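Local coordinates for putative alpha-L-fucosidase (Bacteroides thetaiotaomicron VPI-5482, PDB 3GZA) that probably hydrolyses alpha-L-fucosidic linkages as an exported glycoside hydrolase of family 29, at the interface of chains A and B. Coordinates in Å, arbitrary orientation; residue numbers count along the deposited sequence, not the author numbering. Chains: chain A/B, putative alpha-L-fucosidase.

Contact 1: the interface of chains A and B. Residues chain A 44-47, 134-135, 138, 145; chain B 149-150, 153-154.
B:Phe150 pushes its ring into chain A between A:Ile45 and A:Gly138. Its CG is anti to the backbone N (chi1 -174°), which turns the ring out from the helix toward the partner. One face takes the gamma-methyl CG2 of A:Ile45, 3.6 Å above the ring plane and toward the rim. The other face is covered from within chain B: B:Arg154 NH1 sits 3.3 Å above the ring centre. On that same side A:Gly138 CA sits over the CZ rim, 3.5 Å from CZ of B:Phe150, while the carbonyl O of A:Asn134 lies at the edge in the ring plane.

That guanidinium also carries the charged contact. The chain of B:Arg154 bends at chi3 (-47°), folding back over the phenyl ring, and NH1 makes a salt bridge and hydrogen bond of 3.2 Å to the carboxylate OE1 of A:Glu145. The oxygen lies near the guanidinium plane, but NH1 meets it from above the carboxylate plane, the two planes standing 83° apart. A:Gly138 CA packs on a guanidinium face. An alanine at B:Arg154 would probably leave the carboxylate of A:Glu145 without its charged mate and strip the cover from one face of B:Phe150.

Amide contacts form the other flank. B:Asn153 ND2 gives a nearly straight hydrogen bond of 2.9 Å to the backbone O of A:Ile45, reaching it from above the carbonyl plane. A water joins the same ND2 to A:Asn46 ND2.

In the fold, this is one patch of the two-fold interface between copies in the deposited assembly, within the alpha-L-fucosidase family region: the first turns of B helix 149-171 pack against the end of A helix 40-45 and the loops around A:Ser135 and A:Gly138.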
loop_
_atom_site.group_PDB
_atom_site.type_symbol
_atom_site.label_atom_id
_atom_site.label_comp_id
_atom_site.label_asym_id
_atom_site.label_seq_id
_atom_site.Cartn_x
_atom_site.Cartn_y
_atom_site.Cartn_z
ATOM N N ARG A 44 -16.093 2.054 0.616
ATOM C CA ARG A 44 -15.473 1.024 1.464
ATOM C C ARG A 44 -14.963 -0.149 0.641
ATOM O O ARG A 44 -14.036 -0.817 1.081
ATOM C CB ARG A 44 -16.487 0.519 2.495
ATOM C CG ARG A 44 -16.826 1.513 3.583
ATOM C CD ARG A 44 -18.084 1.079 4.367
ATOM N NE ARG A 44 -18.266 1.908 5.531
ATOM C CZ ARG A 44 -19.244 1.705 6.424
ATOM N NH1 ARG A 44 -20.135 0.790 6.205
ATOM N NH2 ARG A 44 -19.320 2.443 7.517
ATOM N N ILE A 45 -15.513 -0.373 -0.548
ATOM C CA ILE A 45 -15.175 -1.595 -1.307
ATOM C C ILE A 45 -14.642 -1.359 -2.722
ATOM O O ILE A 45 -14.479 -2.303 -3.486
ATOM C CB ILE A 45 -16.312 -2.643 -1.280
ATOM C CG1 ILE A 45 -17.517 -2.161 -2.088
ATOM C CG2 ILE A 45 -16.698 -3.019 0.166
ATOM C CD1 ILE A 45 -18.539 -3.304 -2.351
ATOM N N ASN A 46 -14.286 -0.120 -3.041
ATOM C CA ASN A 46 -13.731 0.254 -4.358
ATOM C C ASN A 46 -12.462 1.063 -4.111
ATOM O O ASN A 46 -12.534 2.251 -3.814
ATOM C CB ASN A 46 -14.740 1.067 -5.162
ATOM C CG ASN A 46 -15.836 0.245 -5.727
ATOM O OD1 ASN A 46 -15.732 -0.270 -6.852
ATOM N ND2 ASN A 46 -16.968 0.165 -4.981
ATOM N N PRO A 47 -11.287 0.411 -4.166
ATOM C CA PRO A 47 -10.081 1.148 -3.905
ATOM C C PRO A 47 -9.962 2.381 -4.845
ATOM O O PRO A 47 -10.427 2.372 -5.994
ATOM C CB PRO A 47 -8.974 0.120 -4.189
ATOM C CG PRO A 47 -9.614 -1.193 -4.018
ATOM C CD PRO A 47 -11.025 -0.999 -4.506
ATOM N N ASN A 134 -10.841 -0.872 5.039
ATOM C CA ASN A 134 -9.647 -0.461 4.300
ATOM C C ASN A 134 -9.793 -1.041 2.921
ATOM O O ASN A 134 -9.656 -2.260 2.714
ATOM C CB ASN A 134 -8.394 -0.966 5.000
ATOM C CG ASN A 134 -7.129 -0.499 4.332
ATOM O OD1 ASN A 134 -7.066 -0.405 3.069
ATOM N ND2 ASN A 134 -6.088 -0.163 5.164
ATOM N N SER A 135 -10.223 -0.191 1.993
ATOM C CA SER A 135 -10.509 -0.667 0.653
ATOM C C SER A 135 -9.263 -1.180 -0.056
ATOM O O SER A 135 -9.312 -2.184 -0.740
ATOM C CB SER A 135 -11.187 0.397 -0.183
ATOM O OG SER A 135 -10.367 1.522 -0.364
ATOM N N GLY A 138 -8.220 -4.698 1.567
ATOM C CA GLY A 138 -9.163 -5.785 1.615
ATOM C C GLY A 138 -9.703 -6.073 3.010
ATOM O O GLY A 138 -9.918 -7.241 3.335
ATOM N N GLU A 145 -10.384 -10.175 4.122
ATOM C CA GLU A 145 -11.153 -11.091 3.316
ATOM C C GLU A 145 -10.325 -12.269 2.895
ATOM O O GLU A 145 -9.150 -12.106 2.608
ATOM C CB GLU A 145 -11.643 -10.386 2.074
ATOM C CG GLU A 145 -12.622 -9.308 2.403
ATOM C CD GLU A 145 -13.783 -9.325 1.504
ATOM O OE1 GLU A 145 -13.554 -9.356 0.271
ATOM O OE2 GLU A 145 -14.897 -9.252 2.061
ATOM N N ALA B 149 -18.480 -8.745 -4.014
ATOM C CA ALA B 149 -18.179 -7.582 -4.823
ATOM C C ALA B 149 -16.876 -6.957 -4.475
ATOM O O ALA B 149 -16.111 -6.524 -5.327
ATOM C CB ALA B 149 -19.306 -6.573 -4.720
ATOM N N PHE B 150 -16.568 -6.921 -3.176
ATOM C CA PHE B 150 -15.322 -6.313 -2.753
ATOM C C PHE B 150 -14.116 -6.984 -3.379
ATOM O O PHE B 150 -13.260 -6.326 -3.950
ATOM C CB PHE B 150 -15.297 -6.286 -1.201
ATOM C CG PHE B 150 -14.119 -5.540 -0.576
ATOM C CD1 PHE B 150 -13.381 -4.547 -1.221
ATOM C CD2 PHE B 150 -13.871 -5.744 0.754
ATOM C CE1 PHE B 150 -12.374 -3.830 -0.578
ATOM C CE2 PHE B 150 -12.854 -5.044 1.408
ATOM C CZ PHE B 150 -12.104 -4.116 0.739
ATOM N N ASN B 153 -13.967 -6.231 -7.077
ATOM C CA ASN B 153 -13.491 -4.898 -7.278
ATOM C C ASN B 153 -11.992 -4.782 -7.148
ATOM O O ASN B 153 -11.300 -4.118 -7.959
ATOM C CB ASN B 153 -14.174 -3.925 -6.294
ATOM C CG ASN B 153 -15.643 -3.723 -6.569
ATOM O OD1 ASN B 153 -16.202 -4.077 -7.640
ATOM N ND2 ASN B 153 -16.344 -3.197 -5.560
ATOM N N ARG B 154 -11.464 -5.345 -6.055
ATOM C CA ARG B 154 -10.043 -5.319 -5.802
ATOM C C ARG B 154 -9.252 -6.042 -6.910
ATOM O O ARG B 154 -8.162 -5.602 -7.268
ATOM C CB ARG B 154 -9.709 -5.934 -4.428
ATOM C CG ARG B 154 -10.230 -5.139 -3.221
ATOM C CD ARG B 154 -9.387 -5.427 -1.971
ATOM N NE ARG B 154 -9.173 -6.874 -1.798
ATOM C CZ ARG B 154 -10.102 -7.771 -1.426
ATOM N NH1 ARG B 154 -11.365 -7.460 -1.147
ATOM N NH2 ARG B 154 -9.754 -9.023 -1.324
HETATM O O HOH W 1 -19.086 -1.890 -5.907
#

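Contact 2: the interface of chains A and B. Residues chain A 91-95, 99; chain B 51-52, 95-96, 100, 136.
A:Pro95 presses its ring carbons into chain B among B:Tyr96, B:Ala100 and B:Tyr51. CG meets B:Tyr96 CD1 at 3.7 Å, while CB packs on the methyl of B:Ala100 and CD lies alongside the hydroxyl end of B:Tyr51. B:Leu136 CD2 lies 3.4 Å above the B:Tyr96 ring plane, toward the rim and on the side that A:Pro95 approaches, so leucine and proline flank the same face; B:Tyr51 CD2 is at the edge in plane.

Further out, B:Tyr51 lays its phenol end against the backbone of A:Asp92 and A:Val93. Its CG stands between the backbone N and the carbonyl carbon (chi1 47°), a setting that points the phenol at the 91-95 turn of chain A, where CZ reaches A:Val93 CA at 3.9 Å. That turn is braced within chain A, where the hydroxyl OG of A:Ser91 accepts from the backbone N of both A:Val93 and A:Asn94, the latter at 3.0 Å.

At the polar rim, waters carry the hydrogen bonding between the chains. One joins the phenol OH of B:Tyr51, at 2.7 Å, to the backbone O of A:Ser91 and of B:Ala100. A second links the carboxylate OD1 of A:Asp92 to B:Asn52 ND2 and again to B:Ala100 O, giving that carbonyl two water partners. A third spans the backbone O atoms of A:Pro95 and B:Pro95, 2.9 Å from each.

The patch fits the two copies together by apolar packing sealed with water, and may help hold a dimer.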
loop_
_atom_site.group_PDB
_atom_site.type_symbol
_atom_site.label_atom_id
_atom_site.label_comp_id
_atom_site.label_asym_id
_atom_site.label_seq_id
_atom_site.Cartn_x
_atom_site.Cartn_y
_atom_site.Cartn_z
ATOM N N SER A 91 3.980 8.012 7.573
ATOM C CA SER A 91 4.049 6.719 8.257
ATOM C C SER A 91 5.180 5.873 7.693
ATOM O O SER A 91 5.520 5.996 6.521
ATOM C CB SER A 91 2.757 5.913 8.032
ATOM O OG SER A 91 2.781 4.666 8.709
ATOM N N ASP A 92 5.784 5.087 8.576
ATOM C CA ASP A 92 6.821 4.120 8.199
ATOM C C ASP A 92 6.301 2.678 8.150
ATOM O O ASP A 92 7.089 1.731 8.006
ATOM C CB ASP A 92 7.955 4.233 9.187
ATOM C CG ASP A 92 8.516 5.640 9.235
ATOM O OD1 ASP A 92 8.864 6.166 8.146
ATOM O OD2 ASP A 92 8.649 6.209 10.357
ATOM N N VAL A 93 4.987 2.532 8.299
ATOM C CA VAL A 93 4.354 1.222 8.306
ATOM C C VAL A 93 3.211 1.098 7.346
ATOM O O VAL A 93 3.004 -0.006 6.799
ATOM C CB VAL A 93 3.946 0.761 9.757
ATOM C CG1 VAL A 93 5.180 0.760 10.672
ATOM C CG2 VAL A 93 2.858 1.675 10.345
ATOM N N ASN A 94 2.464 2.178 7.144
ATOM C CA ASN A 94 1.418 2.205 6.116
ATOM C C ASN A 94 1.985 2.979 4.930
ATOM O O ASN A 94 2.111 4.187 5.031
ATOM C CB ASN A 94 0.216 2.970 6.636
ATOM C CG ASN A 94 -0.903 3.072 5.597
ATOM O OD1 ASN A 94 -0.812 2.511 4.525
ATOM N ND2 ASN A 94 -1.920 3.875 5.898
ATOM N N PRO A 95 2.387 2.305 3.847
ATOM C CA PRO A 95 3.013 3.010 2.706
ATOM C C PRO A 95 2.000 3.857 1.930
ATOM O O PRO A 95 2.383 4.747 1.149
ATOM C CB PRO A 95 3.514 1.869 1.809
ATOM C CG PRO A 95 2.572 0.697 2.159
ATOM C CD PRO A 95 2.230 0.869 3.614
ATOM N N LYS A 99 3.604 10.022 2.027
ATOM C CA LYS A 99 4.871 9.749 1.340
ATOM C C LYS A 99 4.643 9.400 -0.150
ATOM O O LYS A 99 5.561 9.566 -0.949
ATOM C CB LYS A 99 5.610 8.580 2.000
ATOM C CG LYS A 99 6.127 8.880 3.372
ATOM C CD LYS A 99 6.935 7.746 3.926
ATOM C CE LYS A 99 7.605 8.071 5.234
ATOM N NZ LYS A 99 8.693 9.091 5.084
ATOM N N TYR B 51 9.133 -3.077 6.173
ATOM C CA TYR B 51 9.806 -2.850 4.894
ATOM C C TYR B 51 11.073 -1.997 5.001
ATOM O O TYR B 51 11.824 -1.899 3.997
ATOM C CB TYR B 51 8.859 -2.333 3.811
ATOM C CG TYR B 51 7.932 -1.203 4.205
ATOM C CD1 TYR B 51 8.352 0.091 4.195
ATOM C CD2 TYR B 51 6.603 -1.459 4.555
ATOM C CE1 TYR B 51 7.493 1.108 4.543
ATOM C CE2 TYR B 51 5.752 -0.483 4.863
ATOM C CZ TYR B 51 6.183 0.818 4.858
ATOM O OH TYR B 51 5.297 1.815 5.183
ATOM N N ASN B 52 11.295 -1.372 6.159
ATOM C CA ASN B 52 12.530 -0.629 6.367
ATOM C C ASN B 52 13.732 -1.491 6.578
ATOM O O ASN B 52 14.864 -0.984 6.750
ATOM C CB ASN B 52 12.389 0.514 7.369
ATOM C CG ASN B 52 11.814 1.742 6.706
ATOM O OD1 ASN B 52 12.382 2.235 5.706
ATOM N ND2 ASN B 52 10.663 2.232 7.189
ATOM N N PRO B 95 2.064 2.609 -4.180
ATOM C CA PRO B 95 2.622 3.382 -3.087
ATOM C C PRO B 95 3.681 2.609 -2.299
ATOM O O PRO B 95 4.496 3.180 -1.566
ATOM C CB PRO B 95 1.389 3.650 -2.205
ATOM C CG PRO B 95 0.535 2.420 -2.398
ATOM C CD PRO B 95 0.708 2.130 -3.894
ATOM N N TYR B 96 3.673 1.303 -2.476
ATOM C CA TYR B 96 4.633 0.393 -1.824
ATOM C C TYR B 96 5.837 0.321 -2.735
ATOM O O TYR B 96 6.057 -0.657 -3.445
ATOM C CB TYR B 96 3.963 -0.949 -1.671
ATOM C CG TYR B 96 4.590 -1.965 -0.743
ATOM C CD1 TYR B 96 5.028 -1.620 0.535
ATOM C CD2 TYR B 96 4.635 -3.291 -1.099
ATOM C CE1 TYR B 96 5.500 -2.580 1.406
ATOM C CE2 TYR B 96 5.111 -4.256 -0.237
ATOM C CZ TYR B 96 5.537 -3.921 0.991
ATOM O OH TYR B 96 5.940 -4.902 1.834
ATOM N N ALA B 100 8.327 4.956 0.019
ATOM C CA ALA B 100 7.855 4.592 1.329
ATOM C C ALA B 100 8.912 4.406 2.383
ATOM O O ALA B 100 8.610 4.383 3.578
ATOM C CB ALA B 100 6.989 3.289 1.199
ATOM N N LEU B 136 1.448 -7.781 -0.132
ATOM C CA LEU B 136 0.824 -6.642 0.563
ATOM C C LEU B 136 -0.674 -6.606 0.330
ATOM O O LEU B 136 -1.487 -6.384 1.217
ATOM C CB LEU B 136 1.438 -5.311 0.106
ATOM C CG LEU B 136 0.781 -4.009 0.628
ATOM C CD1 LEU B 136 0.971 -3.940 2.149
ATOM C CD2 LEU B 136 1.327 -2.807 -0.080
HETATM O O HOH W 2 5.969 4.305 4.430
HETATM O O HOH W 3 4.790 5.690 -0.145
HETATM O O HOH W 4 9.792 4.703 6.105
#

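The C-alpha centres of contact 1 and contact 2 lie about 19 Å apart, and they share no residue. Both belong to one two-fold symmetric interface, so each has a twin with the chains exchanged. The 134-138 loop serves both, through A:Asn134, A:Ser135 and A:Gly138 in contact 1 and through B:Leu136 in contact 2, so opposite copies of one loop join the two patches. Direct polar bonds in contact 1 contrast with water-mediated ones in contact 2. Together they could fix the relative orientation of the two copies, although the structure alone does not show that this dimer forms in solution.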